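Local coordinates for protein TetR family Transcriptional regulator (Streptococcus agalactiae 2603V/R, PDB 3KKC) that probably binds DNA as a TetR-family transcriptional regulator and carries a nickel ion at a three-histidine site, at residues E62-L67 and P107-R112; H69-Q74 and L88-Q93; E81-H86 and H119-R124. One frame throughout, in Å; residues are numbered along the deposited sequence.

Contact 1 (E62-L67 and P107-R112); sequences ELCEDL and PYFLLR
Cys64 points from helix 57-71 at helix 107-129 and meets the side chains of Tyr108, Phe109 and Arg112. The two helix segments run in roughly the same direction, 29° apart, but their axes come no closer than 11.1 Å, and the nearest CA atoms are those of Cys64 and Phe109 at 7.2 Å. With the axes this far apart, the contact is made by side chains from both helices. Followed outward, the cysteine first presents CB to the guanidinium of Arg112, whose NH2 lies 4.3 Å from it in a loose, oblique approach. The next atom, SG, is turned opposite the carbonyl carbon (chi1 -67°) and comes to lie between two rings. Tyr108 CE2 is 3.8 Å from Cys64 SG on one side, and Phe109 CD1 is also 3.8 Å from SG on the other. In both cases the sulfur is at the ring edge, close to the ring plane, so these are edge-on sulfur-aromatic contacts, with ring hydrogens rather than the pi clouds facing the sulfur. As successive residues of the helix, the two aromatics diverge to straddle Cys64. Beyond this apolar patch Arg112 has a long, weak ion pair with Glu116. Tyr108 also rests on Leu60 and Lys61 and Phe109 on Phe68, all of helix 57-71; helix 98-103 covers Phe109 through Leu101 and Leu102, while Leu63 packs on helix 4-24.

Contact 2 (H69-Q74 and L88-Q93); sequences HHLFKQ and LKHFEQ. With NI (nickel (II) ion), chain E; IMD (imidazole), chain F.
Leu71 and His90 mark the closest backbone approach, their CA atoms 8.2 Å apart, where the last turn of helix 57-71 faces the C-terminal part of helix 80-93. From these two helices His70 and His90 converge on one nickel ion. His70 NE2 lies 2.2 Å from the nickel and His90 NE2 also 2.2 Å from it, the two bonds opening at about 99° at the metal. The imidazole planes are inclined at 48° and meet obliquely at the shared metal. A fully extended first torsion (chi1 -175°) carries the His70 ring out to the ion. Beneath the site, Leu71 splits its two methyl groups between two residues. Leu71 CD2 lies over one face of the His90 ring, 4.1 Å from the centroid and displaced toward the rim, a CH-pi contact that backs the ligand with hydrocarbon. Leu71 CD1 meets the Phe91 ring obliquely, 4.0 Å from Phe91 CE2. Farther along the chain, Gln74 bends so that OE1 accepts a weak hydrogen bond, 3.0 Å long, from N1 of an imidazole molecule probably carried over from crystallisation. His86 supplies the third histidine of the site, and one further atom from outside the three histidines brings the ligands to four. Coordination through NE2 requires that this nitrogen carry no proton in either ring, and the metal probably polarises both imidazoles. The ion thus cross-links the two helices in this crystal, beside a few apolar contacts; whether nickel is the natural metal is not established.

Contact 3 (E81-H86 and H119-R124); sequences EEYLVH and HDVYPR. With NI (nickel (II) ion), chain E.
Tyr83 carries the contact, bringing the end and edge of its ring to Asp120 and Val121 of helix 107-129. The close part is at the far end of the ring. Tyr83 OH lies 3.3 Å from Asp120 CB, and Tyr83 CE2 is 3.8 Å from the Asp120 backbone O, an oblique approach to the ring. The tyrosine thus meets the methylene and main chain of the aspartate; the phenol and carboxylate planes are 75° apart. Val121 adds one methyl, CG2, which sits at the ring edge near its plane, 4.0 Å from Tyr83 CE2. The Tyr83 ring swings away from its own backbone N (chi1 -174°) and extends across to the second helix. Its hydroxyl is hydrogen-bonded to the backbone O of Phe72, just past the end of helix 57-71, which helps to hold the end of the ring. The solvent side is looser. Glu82 and Arg124 are both exposed there, and Arg124 keeps NH2 6.0 Å from Glu81 OE1, opposite charges that do not pair; Arg124 makes a salt bridge to Glu128 instead. The receiving helix is itself irregular, with a wider pi-type turn at 119-121 and a kink where the nitrogens of Pro123 and Arg124 have no bond to the preceding turn. Away from Tyr83, on the same short helical segment, His86 NE2 binds the nickel ion at 2.3 Å. His86 and His90, four residues apart on helix 80-93, form the familiar i, i+4 helical metal-binding pair, joined by His70 at the end of helix 57-71, a three-histidine nickel site in an all-helical TetR-family protein.

Contacts 1 and 2 share helix 57-71, contacts 2 and 3 share helix 80-93, and contacts 1 and 3 share helix 107-129, so the three together tie three helices pairwise. Contacts 2 and 3 have centres about 10 Å apart and meet directly: Phe72 CB and Asp120 OD2 are 3.5 Å apart, and the nickel ion draws ligands from both, with His70 NE2 and His86 NE2 3.3 Å apart. Contact 1 lies farther off, its centre about 12 Å from that of contact 2 and 18 Å from that of contact 3. It reaches contact 2 through Lys73, whose NZ lies 3.5 Å from Glu65 O and 3.7 Å from the like-charged Arg112 NH1.

Contact 1 (E62-L67 and P107-R112)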
loop_
_atom_site.group_PDB
_atom_site.type_symbol
_atom_site.label_atom_id
_atom_site.label_comp_id
_atom_site.label_asym_id
_atom_site.label_seq_id
_atom_site.Cartn_x
_atom_site.Cartn_y
_atom_site.Cartn_z
ATOM N N GLU A 62 0.469 5.480 22.891
ATOM C CA GLU A 62 0.282 4.505 23.967
ATOM C C GLU A 62 -0.256 3.154 23.474
ATOM O O GLU A 62 0.391 2.126 23.667
ATOM C CB GLU A 62 -0.656 5.054 25.036
ATOM C CG GLU A 62 -0.054 6.146 25.886
ATOM C CD GLU A 62 -0.714 6.234 27.241
ATOM O OE1 GLU A 62 -1.569 5.362 27.537
ATOM O OE2 GLU A 62 -0.374 7.164 28.008
ATOM N N LEU A 63 -1.432 3.158 22.841
ATOM C CA LEU A 63 -2.006 1.935 22.282
ATOM C C LEU A 63 -0.953 1.121 21.512
ATOM O O LEU A 63 -0.493 0.106 22.012
ATOM C CB LEU A 63 -3.250 2.221 21.433
ATOM C CG LEU A 63 -3.880 1.008 20.734
ATOM C CD1 LEU A 63 -4.185 -0.056 21.745
ATOM C CD2 LEU A 63 -5.153 1.368 19.968
ATOM N N CYS A 64 -0.578 1.552 20.314
ATOM C CA CYS A 64 0.578 0.990 19.595
ATOM C C CYS A 64 1.720 0.554 20.503
ATOM O O CYS A 64 2.219 -0.575 20.407
ATOM C CB CYS A 64 1.142 2.016 18.597
ATOM S SG CYS A 64 0.035 2.374 17.245
ATOM N N GLU A 65 2.155 1.458 21.369
ATOM C CA GLU A 65 3.239 1.136 22.276
ATOM C C GLU A 65 2.948 -0.209 22.966
ATOM O O GLU A 65 3.763 -1.130 22.891
ATOM C CB GLU A 65 3.441 2.269 23.281
ATOM C CG GLU A 65 4.424 1.949 24.370
ATOM C CD GLU A 65 5.112 3.175 24.914
ATOM O OE1 GLU A 65 4.565 4.305 24.791
ATOM O OE2 GLU A 65 6.218 2.997 25.467
ATOM N N ASP A 66 1.768 -0.292 23.598
ATOM C CA ASP A 66 1.207 -1.507 24.221
ATOM C C ASP A 66 1.056 -2.677 23.255
ATOM O O ASP A 66 1.515 -3.768 23.535
ATOM C CB ASP A 66 -0.195 -1.236 24.794
ATOM C CG ASP A 66 -0.172 -0.440 26.079
ATOM O OD1 ASP A 66 0.885 -0.370 26.738
ATOM O OD2 ASP A 66 -1.231 0.111 26.435
ATOM N N LEU A 67 0.364 -2.452 22.143
ATOM C CA LEU A 67 0.119 -3.498 21.164
ATOM C C LEU A 67 1.423 -4.149 20.666
ATOM O O LEU A 67 1.511 -5.376 20.528
ATOM C CB LEU A 67 -0.679 -2.932 19.994
ATOM C CG LEU A 67 -2.150 -3.320 19.979
ATOM C CD1 LEU A 67 -2.584 -3.873 21.334
ATOM C CD2 LEU A 67 -3.003 -2.147 19.568
ATOM N N PRO A 107 -1.407 5.963 8.342
ATOM C CA PRO A 107 0.023 6.034 8.002
ATOM C C PRO A 107 0.942 5.795 9.222
ATOM O O PRO A 107 1.990 5.131 9.082
ATOM C CB PRO A 107 0.181 7.464 7.449
ATOM C CG PRO A 107 -0.997 8.216 8.013
ATOM C CD PRO A 107 -2.112 7.213 8.013
ATOM N N TYR A 108 0.547 6.325 10.384
ATOM C CA TYR A 108 1.325 6.186 11.617
ATOM C C TYR A 108 1.373 4.741 12.146
ATOM O O TYR A 108 2.427 4.266 12.581
ATOM C CB TYR A 108 0.787 7.107 12.720
ATOM C CG TYR A 108 1.448 6.886 14.070
ATOM C CD1 TYR A 108 2.506 7.684 14.476
ATOM C CD2 TYR A 108 1.020 5.862 14.925
ATOM C CE1 TYR A 108 3.122 7.477 15.680
ATOM C CE2 TYR A 108 1.625 5.651 16.145
ATOM C CZ TYR A 108 2.682 6.454 16.527
ATOM O OH TYR A 108 3.298 6.272 17.761
ATOM N N PHE A 109 0.238 4.048 12.137
ATOM C CA PHE A 109 0.259 2.665 12.565
ATOM C C PHE A 109 1.070 1.813 11.593
ATOM O O PHE A 109 1.824 0.940 12.016
ATOM C CB PHE A 109 -1.133 2.069 12.733
ATOM C CG PHE A 109 -1.096 0.615 13.032
ATOM C CD1 PHE A 109 -1.067 0.164 14.351
ATOM C CD2 PHE A 109 -1.001 -0.312 12.003
ATOM C CE1 PHE A 109 -0.987 -1.181 14.641
ATOM C CE2 PHE A 109 -0.921 -1.671 12.288
ATOM C CZ PHE A 109 -0.922 -2.103 13.622
ATOM N N LEU A 110 0.922 2.065 10.294
ATOM C CA LEU A 110 1.641 1.271 9.295
ATOM C C LEU A 110 3.152 1.499 9.387
ATOM O O LEU A 110 3.949 0.678 8.939
ATOM C CB LEU A 110 1.149 1.590 7.879
ATOM C CG LEU A 110 1.271 0.467 6.847
ATOM C CD1 LEU A 110 0.070 -0.452 6.964
ATOM C CD2 LEU A 110 1.370 1.020 5.436
ATOM N N LEU A 111 3.536 2.625 9.969
ATOM C CA LEU A 111 4.934 2.999 10.038
ATOM C C LEU A 111 5.587 2.288 11.201
ATOM O O LEU A 111 6.551 1.554 11.033
ATOM C CB LEU A 111 5.083 4.521 10.180
ATOM C CG LEU A 111 6.098 5.180 9.238
ATOM C CD1 LEU A 111 6.155 6.710 9.416
ATOM C CD2 LEU A 111 7.487 4.569 9.395
ATOM N N ARG A 112 5.054 2.501 12.394
ATOM C CA ARG A 112 5.629 1.896 13.584
ATOM C C ARG A 112 5.571 0.360 13.532
ATOM O O ARG A 112 6.441 -0.325 14.088
ATOM C CB ARG A 112 4.989 2.472 14.849
ATOM C CG ARG A 112 5.733 3.706 15.399
ATOM C CD ARG A 112 7.034 3.326 16.141
ATOM N NE ARG A 112 6.907 2.095 16.939
ATOM C CZ ARG A 112 6.101 1.938 18.007
ATOM N NH1 ARG A 112 6.072 0.777 18.673
ATOM N NH2 ARG A 112 5.315 2.937 18.423
#

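Contact 2 (H69-Q74 and L88-Q93)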
loop_
_atom_site.group_PDB
_atom_site.type_symbol
_atom_site.label_atom_id
_atom_site.label_comp_id
_atom_site.label_asym_id
_atom_site.label_seq_id
_atom_site.Cartn_x
_atom_site.Cartn_y
_atom_site.Cartn_z
ATOM N N HIS A 69 4.409 -3.970 22.271
ATOM C CA HIS A 69 5.143 -4.602 23.337
ATOM C C HIS A 69 4.617 -6.019 23.476
ATOM O O HIS A 69 5.404 -6.946 23.607
ATOM C CB HIS A 69 5.012 -3.840 24.644
ATOM C CG HIS A 69 5.844 -4.395 25.754
ATOM N ND1 HIS A 69 7.022 -3.806 26.164
ATOM C CD2 HIS A 69 5.650 -5.463 26.568
ATOM C CE1 HIS A 69 7.524 -4.495 27.176
ATOM N NE2 HIS A 69 6.712 -5.505 27.441
ATOM N N HIS A 70 3.301 -6.208 23.415
ATOM C CA HIS A 70 2.776 -7.565 23.539
ATOM C C HIS A 70 3.080 -8.498 22.358
ATOM O O HIS A 70 3.192 -9.710 22.542
ATOM C CB HIS A 70 1.277 -7.618 23.823
ATOM C CG HIS A 70 0.782 -9.018 24.055
ATOM N ND1 HIS A 70 1.127 -9.747 25.179
ATOM C CD2 HIS A 70 0.017 -9.840 23.295
ATOM C CE1 HIS A 70 0.580 -10.949 25.105
ATOM N NE2 HIS A 70 -0.104 -11.032 23.978
ATOM N N LEU A 71 3.174 -7.953 21.151
ATOM C CA LEU A 71 3.433 -8.789 19.982
ATOM C C LEU A 71 4.887 -9.242 19.903
ATOM O O LEU A 71 5.158 -10.418 19.725
ATOM C CB LEU A 71 3.045 -8.060 18.700
ATOM C CG LEU A 71 1.550 -7.999 18.418
ATOM C CD1 LEU A 71 1.289 -7.600 16.989
ATOM C CD2 LEU A 71 0.972 -9.352 18.687
ATOM N N PHE A 72 5.824 -8.317 20.067
ATOM C CA PHE A 72 7.220 -8.576 19.719
ATOM C C PHE A 72 8.119 -8.563 20.930
ATOM O O PHE A 72 8.847 -9.515 21.170
ATOM C CB PHE A 72 7.767 -7.518 18.747
ATOM C CG PHE A 72 6.867 -7.208 17.576
ATOM C CD1 PHE A 72 6.805 -8.055 16.480
ATOM C CD2 PHE A 72 6.120 -6.043 17.552
ATOM C CE1 PHE A 72 5.994 -7.752 15.389
ATOM C CE2 PHE A 72 5.313 -5.738 16.470
ATOM C CZ PHE A 72 5.254 -6.590 15.389
ATOM N N LYS A 73 8.094 -7.454 21.664
ATOM C CA LYS A 73 9.046 -7.209 22.741
ATOM C C LYS A 73 8.894 -8.243 23.853
ATOM O O LYS A 73 9.320 -8.040 24.993
ATOM C CB LYS A 73 8.917 -5.770 23.244
ATOM C CG LYS A 73 9.085 -4.742 22.116
ATOM C CD LYS A 73 8.261 -3.483 22.370
ATOM C CE LYS A 73 7.865 -2.786 21.068
ATOM N NZ LYS A 73 6.817 -1.730 21.278
ATOM N N GLN A 74 8.276 -9.361 23.484
ATOM C CA GLN A 74 8.249 -10.579 24.280
ATOM C C GLN A 74 9.604 -11.291 24.327
ATOM O O GLN A 74 10.288 -11.443 23.304
ATOM C CB GLN A 74 7.219 -11.537 23.681
ATOM C CG GLN A 74 5.802 -11.052 23.803
ATOM C CD GLN A 74 5.375 -10.940 25.246
ATOM O OE1 GLN A 74 4.365 -11.512 25.640
ATOM N NE2 GLN A 74 6.157 -10.218 26.049
ATOM N N LEU A 88 0.155 -13.415 14.189
ATOM C CA LEU A 88 -1.004 -13.634 13.339
ATOM C C LEU A 88 -2.255 -13.939 14.169
ATOM O O LEU A 88 -3.365 -13.610 13.756
ATOM C CB LEU A 88 -0.741 -14.764 12.333
ATOM C CG LEU A 88 -0.098 -14.467 10.976
ATOM C CD1 LEU A 88 0.488 -13.051 10.886
ATOM C CD2 LEU A 88 0.970 -15.527 10.638
ATOM N N LYS A 89 -2.084 -14.578 15.330
ATOM C CA LYS A 89 -3.233 -14.951 16.158
ATOM C C LYS A 89 -4.000 -13.690 16.543
ATOM O O LYS A 89 -5.221 -13.630 16.422
ATOM C CB LYS A 89 -2.786 -15.711 17.402
ATOM C CG LYS A 89 -3.898 -16.502 18.091
ATOM C CD LYS A 89 -3.340 -17.635 18.988
ATOM C CE LYS A 89 -2.580 -17.095 20.203
ATOM N NZ LYS A 89 -1.652 -18.082 20.862
ATOM N N HIS A 90 -3.266 -12.672 16.985
ATOM C CA HIS A 90 -3.862 -11.395 17.359
ATOM C C HIS A 90 -4.596 -10.699 16.237
ATOM O O HIS A 90 -5.616 -10.055 16.457
ATOM C CB HIS A 90 -2.811 -10.470 17.940
ATOM C CG HIS A 90 -2.527 -10.745 19.375
ATOM N ND1 HIS A 90 -2.818 -9.846 20.376
ATOM C CD2 HIS A 90 -2.028 -11.844 19.985
ATOM C CE1 HIS A 90 -2.480 -10.365 21.541
ATOM N NE2 HIS A 90 -2.010 -11.581 21.333
ATOM N N PHE A 91 -4.090 -10.827 15.024
ATOM C CA PHE A 91 -4.730 -10.145 13.924
ATOM C C PHE A 91 -6.087 -10.769 13.593
ATOM O O PHE A 91 -7.044 -10.042 13.299
ATOM C CB PHE A 91 -3.782 -9.994 12.709
ATOM C CG PHE A 91 -2.814 -8.822 12.838
ATOM C CD1 PHE A 91 -3.193 -7.541 12.452
ATOM C CD2 PHE A 91 -1.540 -8.999 13.369
ATOM C CE1 PHE A 91 -2.318 -6.451 12.587
ATOM C CE2 PHE A 91 -0.650 -7.923 13.490
ATOM C CZ PHE A 91 -1.047 -6.640 13.105
ATOM N N GLU A 92 -6.198 -12.091 13.698
ATOM C CA GLU A 92 -7.409 -12.772 13.225
ATOM C C GLU A 92 -8.639 -12.560 14.122
ATOM O O GLU A 92 -9.782 -12.702 13.655
ATOM C CB GLU A 92 -7.165 -14.269 12.928
ATOM C CG GLU A 92 -7.017 -15.166 14.158
ATOM C CD GLU A 92 -7.156 -16.662 13.850
ATOM O OE1 GLU A 92 -7.788 -17.020 12.830
ATOM O OE2 GLU A 92 -6.638 -17.480 14.645
ATOM N N GLN A 93 -8.399 -12.212 15.392
ATOM C CA GLN A 93 -9.472 -11.856 16.326
ATOM C C GLN A 93 -9.601 -10.343 16.428
ATOM O O GLN A 93 -10.548 -9.831 17.046
ATOM C CB GLN A 93 -9.211 -12.397 17.745
ATOM C CG GLN A 93 -8.144 -13.453 17.885
ATOM C CD GLN A 93 -8.656 -14.819 17.501
ATOM O OE1 GLN A 93 -9.858 -14.997 17.272
ATOM N NE2 GLN A 93 -7.750 -15.800 17.422
HETATM NI NI NI E . -1.108 -12.683 22.946
HETATM N N1 IMD F . 2.490 -13.814 25.526
HETATM C C2 IMD F . 1.926 -14.362 24.428
HETATM N N3 IMD F . 0.605 -14.534 24.661
HETATM C C4 IMD F . 0.328 -14.099 25.908
HETATM C C5 IMD F . 1.521 -13.641 26.455
#

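Contact 3 (E81-H86 and H119-R124)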
loop_
_atom_site.group_PDB
_atom_site.type_symbol
_atom_site.label_atom_id
_atom_site.label_comp_id
_atom_site.label_asym_id
_atom_site.label_seq_id
_atom_site.Cartn_x
_atom_site.Cartn_y
_atom_site.Cartn_z
ATOM N N GLU A 81 8.675 -19.520 14.393
ATOM C CA GLU A 81 7.333 -19.576 13.794
ATOM C C GLU A 81 6.172 -19.693 14.785
ATOM O O GLU A 81 5.032 -19.389 14.423
ATOM C CB GLU A 81 7.231 -20.675 12.731
ATOM C CG GLU A 81 7.810 -22.014 13.161
ATOM C CD GLU A 81 9.082 -22.352 12.404
ATOM O OE1 GLU A 81 10.115 -22.651 13.051
ATOM O OE2 GLU A 81 9.040 -22.306 11.154
ATOM N N GLU A 82 6.443 -20.132 16.018
ATOM C CA GLU A 82 5.458 -19.980 17.091
ATOM C C GLU A 82 5.204 -18.477 17.306
ATOM O O GLU A 82 4.068 -18.022 17.457
ATOM C CB GLU A 82 5.940 -20.635 18.388
ATOM C CG GLU A 82 5.873 -22.160 18.395
ATOM C CD GLU A 82 6.261 -22.793 19.739
ATOM O OE1 GLU A 82 6.260 -24.044 19.837
ATOM O OE2 GLU A 82 6.562 -22.051 20.697
ATOM N N TYR A 83 6.297 -17.727 17.315
ATOM C CA TYR A 83 6.304 -16.278 17.426
ATOM C C TYR A 83 5.497 -15.594 16.296
ATOM O O TYR A 83 4.680 -14.696 16.532
ATOM C CB TYR A 83 7.770 -15.871 17.391
ATOM C CG TYR A 83 8.126 -14.425 17.618
ATOM C CD1 TYR A 83 8.443 -13.960 18.887
ATOM C CD2 TYR A 83 8.223 -13.533 16.540
ATOM C CE1 TYR A 83 8.815 -12.641 19.080
ATOM C CE2 TYR A 83 8.607 -12.211 16.720
ATOM C CZ TYR A 83 8.893 -11.763 17.991
ATOM O OH TYR A 83 9.264 -10.447 18.177
ATOM N N LEU A 84 5.727 -16.032 15.068
ATOM C CA LEU A 84 4.932 -15.585 13.933
ATOM C C LEU A 84 3.470 -15.944 14.160
ATOM O O LEU A 84 2.599 -15.120 13.975
ATOM C CB LEU A 84 5.438 -16.222 12.618
ATOM C CG LEU A 84 6.614 -15.551 11.899
ATOM C CD1 LEU A 84 7.746 -15.306 12.860
ATOM C CD2 LEU A 84 7.106 -16.369 10.705
ATOM N N VAL A 85 3.195 -17.187 14.533
ATOM C CA VAL A 85 1.812 -17.606 14.730
ATOM C C VAL A 85 1.065 -16.743 15.767
ATOM O O VAL A 85 -0.088 -16.370 15.544
ATOM C CB VAL A 85 1.711 -19.098 15.120
ATOM C CG1 VAL A 85 0.432 -19.346 15.875
ATOM C CG2 VAL A 85 1.779 -19.972 13.886
ATOM N N HIS A 86 1.720 -16.425 16.888
ATOM C CA HIS A 86 1.104 -15.613 17.949
ATOM C C HIS A 86 0.746 -14.221 17.418
ATOM O O HIS A 86 -0.330 -13.687 17.710
ATOM C CB HIS A 86 2.043 -15.512 19.153
ATOM C CG HIS A 86 1.643 -14.477 20.170
ATOM N ND1 HIS A 86 2.388 -13.338 20.407
ATOM C CD2 HIS A 86 0.593 -14.420 21.024
ATOM C CE1 HIS A 86 1.813 -12.624 21.358
ATOM N NE2 HIS A 86 0.719 -13.256 21.743
ATOM N N HIS A 119 12.811 -5.068 13.179
ATOM C CA HIS A 119 13.710 -5.287 14.306
ATOM C C HIS A 119 13.573 -6.698 14.870
ATOM O O HIS A 119 14.545 -7.295 15.353
ATOM C CB HIS A 119 13.419 -4.252 15.390
ATOM C CG HIS A 119 14.321 -4.341 16.581
ATOM N ND1 HIS A 119 15.609 -3.846 16.578
ATOM C CD2 HIS A 119 14.112 -4.838 17.825
ATOM C CE1 HIS A 119 16.159 -4.042 17.764
ATOM N NE2 HIS A 119 15.271 -4.645 18.538
ATOM N N ASP A 120 12.371 -7.249 14.802
ATOM C CA ASP A 120 12.116 -8.486 15.525
ATOM C C ASP A 120 11.660 -9.624 14.631
ATOM O O ASP A 120 11.734 -10.785 15.017
ATOM C CB ASP A 120 11.130 -8.234 16.677
ATOM C CG ASP A 120 11.741 -7.371 17.805
ATOM O OD1 ASP A 120 12.912 -7.598 18.197
ATOM O OD2 ASP A 120 11.045 -6.463 18.308
ATOM N N VAL A 121 11.220 -9.312 13.421
ATOM C CA VAL A 121 10.839 -10.368 12.494
ATOM C C VAL A 121 11.833 -10.578 11.332
ATOM O O VAL A 121 12.172 -11.714 10.976
ATOM C CB VAL A 121 9.424 -10.147 11.977
ATOM C CG1 VAL A 121 9.137 -11.008 10.725
ATOM C CG2 VAL A 121 8.429 -10.430 13.113
ATOM N N TYR A 122 12.315 -9.490 10.752
ATOM C CA TYR A 122 13.164 -9.607 9.578
ATOM C C TYR A 122 14.480 -10.357 9.804
ATOM O O TYR A 122 14.804 -11.270 9.047
ATOM C CB TYR A 122 13.463 -8.246 8.969
ATOM C CG TYR A 122 14.433 -8.375 7.843
ATOM C CD1 TYR A 122 14.070 -9.027 6.671
ATOM C CD2 TYR A 122 15.721 -7.877 7.954
ATOM C CE1 TYR A 122 14.963 -9.175 5.632
ATOM C CE2 TYR A 122 16.624 -8.006 6.913
ATOM C CZ TYR A 122 16.239 -8.659 5.756
ATOM O OH TYR A 122 17.134 -8.793 4.719
ATOM N N PRO A 123 15.258 -9.953 10.823
ATOM C CA PRO A 123 16.562 -10.594 11.018
ATOM C C PRO A 123 16.484 -12.117 11.108
ATOM O O PRO A 123 17.289 -12.797 10.481
ATOM C CB PRO A 123 17.059 -9.974 12.328
ATOM C CG PRO A 123 16.433 -8.621 12.345
ATOM C CD PRO A 123 15.050 -8.844 11.773
ATOM N N ARG A 124 15.527 -12.652 11.854
ATOM C CA ARG A 124 15.362 -14.097 11.875
ATOM C C ARG A 124 14.867 -14.643 10.532
ATOM O O ARG A 124 15.358 -15.648 10.046
ATOM C CB ARG A 124 14.483 -14.553 13.048
ATOM C CG ARG A 124 15.305 -14.959 14.273
ATOM C CD ARG A 124 14.464 -15.248 15.511
ATOM N NE ARG A 124 13.936 -16.620 15.558
ATOM C CZ ARG A 124 14.674 -17.732 15.643
ATOM N NH1 ARG A 124 16.005 -17.667 15.662
ATOM N NH2 ARG A 124 14.076 -18.920 15.688
HETATM NI NI NI E . -1.108 -12.683 22.946
#